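Local atomic coordinates of COG0546: Predicted phosphatases (Streptococcus pneumoniae, PDB entry 2AH5), a protein that is probably a phosphatase of the haloacid dehalogenase-like hydrolase family, although its substrate and cellular role are not established. Residues A[4-9]-A[150-155]; A[9-14]-A[106-111]; A[101-106]-A[125-130]; A[142-147]-A[171-176]. One frame throughout, in Å; residues are numbered along the deposited sequence.

Contact 1 of 4, residues A[4-9]-A[150-155]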
loop_
_atom_site.group_PDB
_atom_site.type_symbol
_atom_site.label_atom_id
_atom_site.label_comp_id
_atom_site.label_asym_id
_atom_site.label_seq_id
_atom_site.Cartn_x
_atom_site.Cartn_y
_atom_site.Cartn_z
ATOM N N ILE A 4 6.172 19.471 7.602
ATOM C CA ILE A 4 5.592 18.137 7.844
ATOM C C ILE A 4 5.543 17.888 9.350
ATOM O O ILE A 4 6.545 18.074 10.062
ATOM C CB ILE A 4 6.389 17.002 7.138
ATOM C CG1 ILE A 4 6.297 17.136 5.613
ATOM C CG2 ILE A 4 5.896 15.611 7.584
ATOM C CD1 ILE A 4 7.411 16.448 4.886
ATOM N N THR A 5 4.365 17.500 9.832
ATOM C CA THR A 5 4.187 17.070 11.225
ATOM C C THR A 5 3.665 15.628 11.370
ATOM O O THR A 5 3.585 15.104 12.487
ATOM C CB THR A 5 3.236 17.990 12.024
ATOM O OG1 THR A 5 1.905 17.878 11.503
ATOM C CG2 THR A 5 3.683 19.457 11.977
ATOM N N ALA A 6 3.321 14.996 10.250
ATOM C CA ALA A 6 2.693 13.676 10.256
ATOM C C ALA A 6 3.142 12.906 9.017
ATOM O O ALA A 6 3.300 13.484 7.934
ATOM C CB ALA A 6 1.196 13.812 10.269
ATOM N N ILE A 7 3.370 11.616 9.195
ATOM C CA ILE A 7 3.868 10.775 8.113
ATOM C C ILE A 7 2.887 9.629 7.826
ATOM O O ILE A 7 2.500 8.891 8.749
ATOM C CB ILE A 7 5.275 10.210 8.423
ATOM C CG1 ILE A 7 6.274 11.341 8.750
ATOM C CG2 ILE A 7 5.748 9.356 7.249
ATOM C CD1 ILE A 7 7.722 10.845 9.014
ATOM N N PHE A 8 2.452 9.524 6.559
ATOM C CA PHE A 8 1.519 8.477 6.107
ATOM C C PHE A 8 2.302 7.399 5.339
ATOM O O PHE A 8 3.154 7.727 4.517
ATOM C CB PHE A 8 0.453 9.046 5.146
ATOM C CG PHE A 8 -0.455 10.094 5.750
ATOM C CD1 PHE A 8 -0.480 10.340 7.127
ATOM C CD2 PHE A 8 -1.343 10.793 4.919
ATOM C CE1 PHE A 8 -1.353 11.297 7.673
ATOM C CE2 PHE A 8 -2.235 11.743 5.460
ATOM C CZ PHE A 8 -2.233 12.002 6.823
ATOM N N PHE A 9 1.940 6.136 5.537
ATOM C CA PHE A 9 2.599 5.038 4.853
ATOM C C PHE A 9 1.584 4.208 4.075
ATOM O O PHE A 9 0.505 3.918 4.608
ATOM C CB PHE A 9 3.221 4.116 5.875
ATOM C CG PHE A 9 4.443 4.666 6.517
ATOM C CD1 PHE A 9 4.330 5.475 7.627
ATOM C CD2 PHE A 9 5.692 4.353 6.018
ATOM C CE1 PHE A 9 5.472 5.975 8.245
ATOM C CE2 PHE A 9 6.855 4.838 6.651
ATOM C CZ PHE A 9 6.720 5.651 7.748
ATOM N N HIS A 150 -7.340 13.760 12.008
ATOM C CA HIS A 150 -6.222 14.201 12.843
ATOM C C HIS A 150 -5.960 15.695 12.775
ATOM O O HIS A 150 -4.928 16.185 13.269
ATOM C CB HIS A 150 -4.980 13.330 12.612
ATOM C CG HIS A 150 -5.194 11.930 13.068
ATOM N ND1 HIS A 150 -5.202 11.588 14.404
ATOM C CD2 HIS A 150 -5.565 10.820 12.388
ATOM C CE1 HIS A 150 -5.488 10.301 14.519
ATOM N NE2 HIS A 150 -5.720 9.814 13.309
ATOM N N GLN A 151 -6.909 16.400 12.164
ATOM C CA GLN A 151 -6.931 17.858 12.149
ATOM C C GLN A 151 -5.644 18.393 11.529
ATOM O O GLN A 151 -5.019 19.283 12.085
ATOM C CB GLN A 151 -7.099 18.392 13.577
ATOM C CG GLN A 151 -8.473 18.147 14.163
ATOM C CD GLN A 151 -8.610 18.705 15.578
ATOM O OE1 GLN A 151 -8.276 19.861 15.854
ATOM N NE2 GLN A 151 -9.142 17.887 16.470
ATOM N N LEU A 152 -5.264 17.803 10.392
ATOM C CA LEU A 152 -4.068 18.189 9.648
ATOM C C LEU A 152 -4.437 18.885 8.358
ATOM O O LEU A 152 -5.332 18.424 7.628
ATOM C CB LEU A 152 -3.244 16.937 9.288
ATOM C CG LEU A 152 -2.659 16.090 10.412
ATOM C CD1 LEU A 152 -2.268 14.706 9.879
ATOM C CD2 LEU A 152 -1.425 16.824 10.982
ATOM N N ALA A 153 -3.707 19.954 8.054
ATOM C CA ALA A 153 -3.705 20.565 6.709
ATOM C C ALA A 153 -2.810 19.728 5.805
ATOM O O ALA A 153 -1.849 19.133 6.279
ATOM C CB ALA A 153 -3.206 21.982 6.759
ATOM N N PRO A 154 -3.140 19.653 4.510
ATOM C CA PRO A 154 -2.376 18.760 3.630
ATOM C C PRO A 154 -0.862 19.053 3.634
ATOM O O PRO A 154 -0.040 18.140 3.524
ATOM C CB PRO A 154 -2.973 19.044 2.259
ATOM C CG PRO A 154 -4.325 19.558 2.524
ATOM C CD PRO A 154 -4.213 20.346 3.784
ATOM N N GLU A 155 -0.514 20.326 3.815
ATOM C CA GLU A 155 0.866 20.782 3.846
ATOM C C GLU A 155 1.691 20.122 4.968
ATOM O O GLU A 155 2.924 20.031 4.886
ATOM C CB GLU A 155 0.869 22.310 3.968
ATOM C CG GLU A 155 0.236 23.048 2.751
ATOM C CD GLU A 155 -1.322 22.965 2.619
ATOM O OE1 GLU A 155 -2.071 22.844 3.602
ATOM O OE2 GLU A 155 -1.811 23.043 1.482
#
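Leu152 sets its CG anti to its own carbonyl carbon (chi1 -63°), and Phe8 places its CG in the same way (chi1 -63°), each beside its backbone N; the two side chains meet tip to tip. Leucine suits the spot because its two branches part to meet different neighbours. Its CD1 lies 3.6 Å from Ala6 CB and 4.1 Å from Phe8 CZ, coming obliquely upon the far end of the ring. The other branch, CD2, lies 3.5 Å from Thr5 OG1, the two side chains sliding past each other in opposite directions. Ala6 aims its CB at the leucine, and a single methyl is small enough to let the fork settle close to the strand. Phe8 fills more of the interior, where Ile143, Ala146 and Leu147 also pack on it. At the other end the backbones merely draw near, with Ile4 N 4.3 Å from Glu155 O, which takes its hydrogen bond from Ser3 OG. Leu152 is positioned by the Schellman motif that ends helix 139-149, with Gln151 at positive phi and Leu152 N bonded to Leu147 O. The loop thus passes the start of strand 6-9 on its way to strand 157-161, completing a crossover of the Rossmann-like HAD core.

Contact 2 of 4, residues A[9-14]-A[106-111]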
loop_
_atom_site.group_PDB
_atom_site.type_symbol
_atom_site.label_atom_id
_atom_site.label_comp_id
_atom_site.label_asym_id
_atom_site.label_seq_id
_atom_site.Cartn_x
_atom_site.Cartn_y
_atom_site.Cartn_z
ATOM N N PHE A 9 1.940 6.136 5.537
ATOM C CA PHE A 9 2.599 5.038 4.853
ATOM C C PHE A 9 1.584 4.208 4.075
ATOM O O PHE A 9 0.505 3.918 4.608
ATOM C CB PHE A 9 3.221 4.116 5.875
ATOM C CG PHE A 9 4.443 4.666 6.517
ATOM C CD1 PHE A 9 4.330 5.475 7.627
ATOM C CD2 PHE A 9 5.692 4.353 6.018
ATOM C CE1 PHE A 9 5.472 5.975 8.245
ATOM C CE2 PHE A 9 6.855 4.838 6.651
ATOM C CZ PHE A 9 6.720 5.651 7.748
ATOM N N ASP A 10 1.904 3.834 2.835
ATOM C CA ASP A 10 1.202 2.707 2.178
ATOM C C ASP A 10 1.639 1.432 2.948
ATOM O O ASP A 10 2.643 1.453 3.651
ATOM C CB ASP A 10 1.578 2.593 0.677
ATOM C CG ASP A 10 0.519 1.823 -0.153
ATOM O OD1 ASP A 10 -0.431 1.233 0.418
ATOM O OD2 ASP A 10 0.634 1.805 -1.405
ATOM N N LEU A 11 0.894 0.339 2.820
ATOM C CA LEU A 11 1.138 -0.891 3.600
ATOM C C LEU A 11 1.822 -1.896 2.698
ATOM O O LEU A 11 3.022 -2.042 2.765
ATOM C CB LEU A 11 -0.178 -1.474 4.151
ATOM C CG LEU A 11 -0.081 -2.698 5.071
ATOM C CD1 LEU A 11 0.864 -2.450 6.248
ATOM C CD2 LEU A 11 -1.490 -3.068 5.587
ATOM N N ASP A 12 1.045 -2.582 1.856
ATOM C CA ASP A 12 1.585 -3.525 0.872
ATOM C C ASP A 12 2.564 -2.838 -0.057
ATOM O O ASP A 12 2.291 -1.754 -0.545
ATOM C CB ASP A 12 0.463 -4.098 0.007
ATOM C CG ASP A 12 -0.563 -4.791 0.808
ATOM O OD1 ASP A 12 -0.343 -5.962 1.119
ATOM O OD2 ASP A 12 -1.583 -4.156 1.167
ATOM N N GLY A 13 3.704 -3.463 -0.301
ATOM C CA GLY A 13 4.676 -2.936 -1.244
ATOM C C GLY A 13 5.543 -1.823 -0.703
ATOM O O GLY A 13 6.457 -1.387 -1.371
ATOM N N THR A 14 5.260 -1.374 0.517
ATOM C CA THR A 14 6.043 -0.313 1.143
ATOM C C THR A 14 6.599 -0.799 2.495
ATOM O O THR A 14 7.811 -0.993 2.645
ATOM C CB THR A 14 5.167 0.963 1.301
ATOM O OG1 THR A 14 4.829 1.467 0.004
ATOM C CG2 THR A 14 5.894 2.028 2.086
ATOM N N THR A 106 -4.049 3.061 3.312
ATOM C CA THR A 106 -3.999 1.987 2.331
ATOM C C THR A 106 -5.371 1.817 1.666
ATOM O O THR A 106 -6.380 2.247 2.209
ATOM C CB THR A 106 -3.585 0.636 3.003
ATOM O OG1 THR A 106 -3.494 -0.397 2.000
ATOM C CG2 THR A 106 -4.597 0.227 4.123
ATOM N N THR A 107 -5.406 1.177 0.495
ATOM C CA THR A 107 -6.704 0.836 -0.088
ATOM C C THR A 107 -7.053 -0.625 0.189
ATOM O O THR A 107 -8.089 -1.090 -0.263
ATOM C CB THR A 107 -6.803 1.145 -1.583
ATOM O OG1 THR A 107 -5.694 0.549 -2.252
ATOM C CG2 THR A 107 -6.819 2.653 -1.826
ATOM N N LYS A 108 -6.208 -1.344 0.936
ATOM C CA LYS A 108 -6.657 -2.572 1.630
ATOM C C LYS A 108 -7.801 -2.180 2.579
ATOM O O LYS A 108 -7.808 -1.054 3.099
ATOM C CB LYS A 108 -5.519 -3.187 2.459
ATOM C CG LYS A 108 -5.620 -4.683 2.704
ATOM C CD LYS A 108 -4.224 -5.287 2.823
ATOM C CE LYS A 108 -4.171 -6.630 2.077
ATOM N NZ LYS A 108 -2.838 -6.929 1.489
ATOM N N ASP A 109 -8.766 -3.079 2.788
ATOM C CA ASP A 109 -9.834 -2.811 3.768
ATOM C C ASP A 109 -9.211 -2.505 5.131
ATOM O O ASP A 109 -8.217 -3.138 5.521
ATOM C CB ASP A 109 -10.739 -4.028 3.953
ATOM C CG ASP A 109 -11.619 -4.302 2.761
ATOM O OD1 ASP A 109 -11.498 -3.600 1.737
ATOM O OD2 ASP A 109 -12.446 -5.237 2.859
ATOM N N THR A 110 -9.805 -1.573 5.869
ATOM C CA THR A 110 -9.287 -1.202 7.181
ATOM C C THR A 110 -8.993 -2.423 8.068
ATOM O O THR A 110 -7.919 -2.544 8.638
ATOM C CB THR A 110 -10.241 -0.259 7.903
ATOM O OG1 THR A 110 -10.378 0.954 7.138
ATOM C CG2 THR A 110 -9.711 0.061 9.294
ATOM N N SER A 111 -9.949 -3.330 8.182
ATOM C CA SER A 111 -9.785 -4.456 9.102
ATOM C C SER A 111 -8.651 -5.398 8.690
ATOM O O SER A 111 -7.897 -5.861 9.557
ATOM C CB SER A 111 -11.097 -5.226 9.259
ATOM O OG SER A 111 -11.505 -5.737 8.013
HETATM O O HOH W 1 -2.816 1.041 -0.844
HETATM O O HOH W 2 -1.475 -1.523 0.858
#
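Asp10 and Asp12 face Thr106 and Lys108 at the strand ends, where 9-14 carries a DxDx(T/V) sequence consistent with HAD motif I; Thr106, ending the neighbouring strand, fits the place of the motif II hydroxyl. In relatives the first aspartate is the nucleophile and the second an acid-base, roles that are probable here.

The ionic part is one salt bridge. Lys108 NZ donates to Asp12 OD1 at 2.7 Å, on the syn side and 26° out of the carboxylate plane, the two side chains crossing at about a right angle. A long, flexible lysine suits this reach: its chain bends at the last two torsions, and NZ has a second partner in Tyr75 OH, as Asp12 OD1 has in Ser18 OG.

Apolar packing is slight. Leu11 CB comes 4.2 Å from Thr106 CB, while the leucine also packs on Ala113 and Met116 of helix 110-119.

Hydrogen bonds do the rest. Thr106 OG1 stands anti to its backbone N (chi1 -178°), beside the carbonyl carbon, and accepts from Lys108 N at 3.1 Å in an ST turn, which ties the hydroxyl to the corner of the chain. Asp10 OD1 accepts from Leu11 N on its anti side and from two waters, both of which bridge the segments. Water 1 also accepts from Thr107 N. Water 2 donates to Asp10 OD1 and Asp12 OD2, accepts from Asp12 N at 2.9 Å, and is hydrogen-bonded to Thr106 OG1 at 2.6 Å.

Contact 3 of 4, residues A[101-106]-A[125-130]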
loop_
_atom_site.group_PDB
_atom_site.type_symbol
_atom_site.label_atom_id
_atom_site.label_comp_id
_atom_site.label_asym_id
_atom_site.label_seq_id
_atom_site.Cartn_x
_atom_site.Cartn_y
_atom_site.Cartn_z
ATOM N N PRO A 101 4.137 11.424 14.612
ATOM C CA PRO A 101 3.018 10.500 14.622
ATOM C C PRO A 101 2.992 9.877 13.216
ATOM O O PRO A 101 3.183 10.609 12.243
ATOM C CB PRO A 101 1.804 11.415 14.851
ATOM C CG PRO A 101 2.200 12.734 14.258
ATOM C CD PRO A 101 3.706 12.837 14.530
ATOM N N LEU A 102 2.822 8.561 13.141
ATOM C CA LEU A 102 2.753 7.802 11.896
ATOM C C LEU A 102 1.371 7.204 11.685
ATOM O O LEU A 102 0.715 6.774 12.675
ATOM C CB LEU A 102 3.729 6.633 11.946
ATOM C CG LEU A 102 5.157 6.905 12.405
ATOM C CD1 LEU A 102 5.966 5.631 12.361
ATOM C CD2 LEU A 102 5.803 8.026 11.577
ATOM N N TYR A 103 0.950 7.145 10.419
ATOM C CA TYR A 103 -0.368 6.598 10.050
ATOM C C TYR A 103 -0.218 5.671 8.864
ATOM O O TYR A 103 0.621 5.908 7.963
ATOM C CB TYR A 103 -1.339 7.733 9.677
ATOM C CG TYR A 103 -1.472 8.716 10.803
ATOM C CD1 TYR A 103 -2.354 8.461 11.853
ATOM C CD2 TYR A 103 -0.645 9.843 10.871
ATOM C CE1 TYR A 103 -2.459 9.334 12.924
ATOM C CE2 TYR A 103 -0.760 10.753 11.941
ATOM C CZ TYR A 103 -1.665 10.473 12.958
ATOM O OH TYR A 103 -1.791 11.332 14.019
ATOM N N ILE A 104 -1.011 4.605 8.853
ATOM C CA ILE A 104 -1.157 3.878 7.607
ATOM C C ILE A 104 -2.358 4.419 6.818
ATOM O O ILE A 104 -3.459 4.615 7.379
ATOM C CB ILE A 104 -1.282 2.365 7.861
ATOM C CG1 ILE A 104 0.080 1.822 8.300
ATOM C CG2 ILE A 104 -1.750 1.643 6.619
ATOM C CD1 ILE A 104 -0.005 0.500 9.035
ATOM N N THR A 105 -2.134 4.606 5.513
ATOM C CA THR A 105 -3.179 4.996 4.525
ATOM C C THR A 105 -3.134 4.032 3.329
ATOM O O THR A 105 -2.252 4.128 2.477
ATOM C CB THR A 105 -2.997 6.438 4.028
ATOM O OG1 THR A 105 -1.652 6.620 3.547
ATOM C CG2 THR A 105 -3.276 7.405 5.108
ATOM N N THR A 106 -4.049 3.061 3.312
ATOM C CA THR A 106 -3.999 1.987 2.331
ATOM C C THR A 106 -5.371 1.817 1.666
ATOM O O THR A 106 -6.380 2.247 2.209
ATOM C CB THR A 106 -3.585 0.636 3.003
ATOM O OG1 THR A 106 -3.494 -0.397 2.000
ATOM C CG2 THR A 106 -4.597 0.227 4.123
ATOM N N PHE A 125 3.425 1.033 16.120
ATOM C CA PHE A 125 4.144 2.231 15.694
ATOM C C PHE A 125 3.213 3.326 15.170
ATOM O O PHE A 125 3.670 4.433 14.897
ATOM C CB PHE A 125 5.124 1.902 14.575
ATOM C CG PHE A 125 6.299 1.090 15.020
ATOM C CD1 PHE A 125 7.282 1.650 15.837
ATOM C CD2 PHE A 125 6.413 -0.228 14.640
ATOM C CE1 PHE A 125 8.381 0.900 16.240
ATOM C CE2 PHE A 125 7.492 -0.986 15.042
ATOM C CZ PHE A 125 8.482 -0.432 15.826
ATOM N N PHE A 126 1.943 2.984 14.960
ATOM C CA PHE A 126 1.001 3.905 14.318
ATOM C C PHE A 126 -0.037 4.543 15.235
ATOM O O PHE A 126 -0.576 3.890 16.128
ATOM C CB PHE A 126 0.339 3.205 13.101
ATOM C CG PHE A 126 1.345 2.720 12.103
ATOM C CD1 PHE A 126 1.880 3.607 11.181
ATOM C CD2 PHE A 126 1.823 1.411 12.147
ATOM C CE1 PHE A 126 2.874 3.206 10.289
ATOM C CE2 PHE A 126 2.784 0.981 11.245
ATOM C CZ PHE A 126 3.326 1.896 10.312
ATOM N N ASP A 127 -0.351 5.813 14.975
ATOM C CA ASP A 127 -1.429 6.492 15.705
ATOM C C ASP A 127 -2.793 6.328 15.045
ATOM O O ASP A 127 -3.803 6.749 15.612
ATOM C CB ASP A 127 -1.133 7.967 15.863
ATOM C CG ASP A 127 -0.021 8.239 16.872
ATOM O OD1 ASP A 127 0.593 7.288 17.415
ATOM O OD2 ASP A 127 0.227 9.435 17.111
ATOM N N GLY A 128 -2.811 5.710 13.861
ATOM C CA GLY A 128 -4.050 5.436 13.142
ATOM C C GLY A 128 -3.755 4.547 11.961
ATOM O O GLY A 128 -2.681 4.621 11.388
ATOM N N ILE A 129 -4.709 3.695 11.621
ATOM C CA ILE A 129 -4.614 2.860 10.454
ATOM C C ILE A 129 -5.935 3.015 9.703
ATOM O O ILE A 129 -7.016 2.699 10.238
ATOM C CB ILE A 129 -4.360 1.375 10.816
ATOM C CG1 ILE A 129 -3.035 1.211 11.579
ATOM C CG2 ILE A 129 -4.437 0.473 9.520
ATOM C CD1 ILE A 129 -2.688 -0.228 11.913
ATOM N N TYR A 130 -5.823 3.504 8.472
ATOM C CA TYR A 130 -6.965 3.864 7.615
ATOM C C TYR A 130 -6.888 3.063 6.320
ATOM O O TYR A 130 -5.876 3.119 5.617
ATOM C CB TYR A 130 -6.950 5.373 7.347
ATOM C CG TYR A 130 -7.070 6.140 8.656
ATOM C CD1 TYR A 130 -8.314 6.299 9.249
ATOM C CD2 TYR A 130 -5.945 6.633 9.324
ATOM C CE1 TYR A 130 -8.462 6.955 10.454
ATOM C CE2 TYR A 130 -6.078 7.313 10.570
ATOM C CZ TYR A 130 -7.357 7.453 11.115
ATOM O OH TYR A 130 -7.611 8.106 12.315
HETATM O O HOH W 3 2.894 7.022 15.643
HETATM O O HOH W 4 -2.226 10.972 16.716
#
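The Phe126 ring is clasped between aliphatic groups: Ile104 CD1 covers one face, 3.7 Å from the ring centroid and 14° off the normal in a CH-pi contact, while Phe125 CB lies toward the rim of the opposite face. Tyr103 N approaches its edge near the ring plane. Tyr130 is met at its own edge, by Ile104 O and by Tyr103 CD1, the latter 4.1 Å from Tyr130 CE2. Tyr103 in turn has Asp127 CB 3.5 Å from its CE1, ring and carboxylate planes being 84° apart.

Between the two tyrosines sits Gly128, whose lack of a side chain suits its place, for a beta-carbon there would collide with the Tyr130 ring. On the other face of the sheet Ile104 and Ile129 lie side by side and point the same way, beta-branched residues well fitted to an extended strand.

The backbones of 102-106 and 128-130 run parallel, 8° apart, as neighbours in a beta-alpha-beta unit with helix 110-119. Ile104 bonds to both sides of its partner Ile129: its N donates to Gly128 O at 3.0 Å, and its O accepts from Tyr130 N at 2.8 Å. Before these, Asp127 N donates to Leu102 O at 2.7 Å.

Water 4 links Tyr103 OH with Asp127 OD2, and Tyr130 OH bonds to His150 NE2. The chemistry thus implies a division of labour: backbone bonds fix the register, the isoleucines pack on one face and the two tyrosines on the other, and the tyrosine hydroxyls find water or histidine.

Contact 4 of 4, residues A[142-147]-A[171-176]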
loop_
_atom_site.group_PDB
_atom_site.type_symbol
_atom_site.label_atom_id
_atom_site.label_comp_id
_atom_site.label_asym_id
_atom_site.label_seq_id
_atom_site.Cartn_x
_atom_site.Cartn_y
_atom_site.Cartn_z
ATOM N N VAL A 142 -8.954 8.000 1.392
ATOM C CA VAL A 142 -8.296 7.490 2.595
ATOM C C VAL A 142 -7.392 8.577 3.200
ATOM O O VAL A 142 -7.420 8.843 4.407
ATOM C CB VAL A 142 -7.503 6.181 2.271
ATOM C CG1 VAL A 142 -6.769 5.676 3.499
ATOM C CG2 VAL A 142 -8.459 5.092 1.742
ATOM N N ILE A 143 -6.624 9.234 2.341
ATOM C CA ILE A 143 -5.732 10.324 2.757
ATOM C C ILE A 143 -6.566 11.471 3.365
ATOM O O ILE A 143 -6.242 11.974 4.459
ATOM C CB ILE A 143 -4.884 10.823 1.555
ATOM C CG1 ILE A 143 -3.875 9.748 1.113
ATOM C CG2 ILE A 143 -4.193 12.144 1.860
ATOM C CD1 ILE A 143 -3.041 10.062 -0.120
ATOM N N HIS A 144 -7.637 11.871 2.666
ATOM C CA HIS A 144 -8.574 12.858 3.227
ATOM C C HIS A 144 -9.050 12.478 4.628
ATOM O O HIS A 144 -9.082 13.313 5.531
ATOM C CB HIS A 144 -9.812 13.051 2.332
ATOM C CG HIS A 144 -9.593 13.977 1.167
ATOM N ND1 HIS A 144 -9.031 15.233 1.293
ATOM C CD2 HIS A 144 -9.870 13.820 -0.150
ATOM C CE1 HIS A 144 -8.963 15.804 0.102
ATOM N NE2 HIS A 144 -9.471 14.970 -0.787
ATOM N N GLN A 145 -9.462 11.229 4.791
ATOM C CA GLN A 145 -9.936 10.766 6.084
ATOM C C GLN A 145 -8.845 10.896 7.176
ATOM O O GLN A 145 -9.122 11.396 8.285
ATOM C CB GLN A 145 -10.433 9.336 5.976
ATOM C CG GLN A 145 -10.981 8.840 7.305
ATOM C CD GLN A 145 -11.569 7.459 7.248
ATOM O OE1 GLN A 145 -11.553 6.794 6.203
ATOM N NE2 GLN A 145 -12.124 7.016 8.388
ATOM N N ALA A 146 -7.636 10.421 6.868
ATOM C CA ALA A 146 -6.494 10.538 7.783
ATOM C C ALA A 146 -6.244 12.000 8.181
ATOM O O ALA A 146 -6.117 12.314 9.370
ATOM C CB ALA A 146 -5.216 9.891 7.188
ATOM N N LEU A 147 -6.199 12.895 7.195
ATOM C CA LEU A 147 -5.915 14.309 7.452
ATOM C C LEU A 147 -6.992 14.962 8.324
ATOM O O LEU A 147 -6.682 15.565 9.371
ATOM C CB LEU A 147 -5.783 15.087 6.143
ATOM C CG LEU A 147 -4.569 14.900 5.222
ATOM C CD1 LEU A 147 -4.899 15.575 3.925
ATOM C CD2 LEU A 147 -3.325 15.515 5.855
ATOM N N ARG A 171 -1.135 13.960 -4.964
ATOM C CA ARG A 171 -1.308 15.163 -5.778
ATOM C C ARG A 171 -2.738 15.665 -5.615
ATOM O O ARG A 171 -2.981 16.868 -5.461
ATOM C CB ARG A 171 -0.990 14.887 -7.251
ATOM C CG ARG A 171 -1.468 16.029 -8.140
ATOM C CD ARG A 171 -1.067 15.904 -9.589
ATOM N NE ARG A 171 -1.698 16.993 -10.332
ATOM C CZ ARG A 171 -1.209 18.230 -10.411
ATOM N NH1 ARG A 171 -0.055 18.540 -9.831
ATOM N NH2 ARG A 171 -1.863 19.153 -11.100
ATOM N N GLU A 172 -3.688 14.739 -5.655
ATOM C CA GLU A 172 -5.112 15.080 -5.470
ATOM C C GLU A 172 -5.436 15.761 -4.138
ATOM O O GLU A 172 -6.326 16.609 -4.066
ATOM C CB GLU A 172 -5.971 13.836 -5.631
ATOM C CG GLU A 172 -6.260 13.518 -7.095
ATOM C CD GLU A 172 -6.441 12.040 -7.378
ATOM O OE1 GLU A 172 -6.413 11.238 -6.417
ATOM O OE2 GLU A 172 -6.589 11.671 -8.578
ATOM N N THR A 173 -4.706 15.406 -3.089
ATOM C CA THR A 173 -5.038 15.859 -1.737
ATOM C C THR A 173 -4.126 16.996 -1.289
ATOM O O THR A 173 -4.370 17.631 -0.269
ATOM C CB THR A 173 -4.901 14.703 -0.722
ATOM O OG1 THR A 173 -3.604 14.121 -0.855
ATOM C CG2 THR A 173 -5.956 13.645 -0.956
ATOM N N GLY A 174 -3.071 17.259 -2.053
ATOM C CA GLY A 174 -2.121 18.306 -1.685
ATOM C C GLY A 174 -1.044 17.950 -0.656
ATOM O O GLY A 174 -0.374 18.833 -0.126
ATOM N N ILE A 175 -0.854 16.666 -0.362
ATOM C CA ILE A 175 0.217 16.307 0.593
ATOM C C ILE A 175 1.496 16.026 -0.196
ATOM O O ILE A 175 1.454 15.831 -1.419
ATOM C CB ILE A 175 -0.146 15.081 1.485
ATOM C CG1 ILE A 175 -0.279 13.813 0.635
ATOM C CG2 ILE A 175 -1.464 15.329 2.285
ATOM C CD1 ILE A 175 -0.364 12.521 1.448
ATOM N N GLN A 176 2.634 15.996 0.485
ATOM C CA GLN A 176 3.872 15.681 -0.212
ATOM C C GLN A 176 3.924 14.164 -0.507
ATOM O O GLN A 176 3.166 13.383 0.071
ATOM C CB GLN A 176 5.067 16.098 0.615
ATOM C CG GLN A 176 5.351 17.621 0.616
ATOM C CD GLN A 176 6.616 17.935 1.352
ATOM O OE1 GLN A 176 7.634 17.262 1.163
ATOM N NE2 GLN A 176 6.568 18.940 2.224
#
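Ile143, His144 and Leu147 of helix 139-149 pack against Thr173 and Ile175 where helix 164-173 gives way to the next strand, joining two helices that lie over the same face of the Rossmann-like HAD sheet. The tight part faces that sheet. Ile143 CG2 presses 3.4 Å from Thr173 OG1 and 3.6 Å from Thr173 CG2, the side chains crossing at about a right angle, and it also lies 3.9 Å from Ile175 CD1. One turn further on, Leu147 CD1 meets Ile175 CG2 at 3.8 Å. Branched aliphatic residues suit this buried layer, whose base is Phe8 of strand 6-9, touched by Ile143, Leu147 and Ile175.

Threonine suits the end of the helix because its hydroxyl can be satisfied without leaving the interior. With chi1 at 53°, OG1 lies between the backbone N and the carbonyl carbon, and it bonds back to Gly169 O a turn earlier. Gly174 then takes the positive phi (82°) with which the chain leaves the helix, bringing Ile175 back inward.

The looser side belongs to His144, partly exposed where the other four are buried. It flanks the threonine, its ring lying against a methyl and forming no polar bond across the contact. That methyl, Thr173 CG2, stands over the centre of the imidazole in a CH-pi contact, 3.8 Å from the His144 ring centroid and 13° off its normal.

All four contacts belong to one Rossmann-like domain built on a parallel sheet. Contacts 1 and 2 lie at the two ends of strand 6-9, about 17 Å apart between centres, and share Phe9; contact 3 pairs the two strands next along the sheet, 102-106 and 128-132, and shares Thr106 with contact 2. Contact 4, on the helices over one face, is the closest to contact 1, about 8 Å between centres. Along the chain, contacts 2 and 3 interlock; contact 4 follows both but alternates with contact 1. Contacts 1, 3 and 4 thus build the core, while contact 2 sits at the C-terminal ends of strands 6-9 and 102-106, probably the active site.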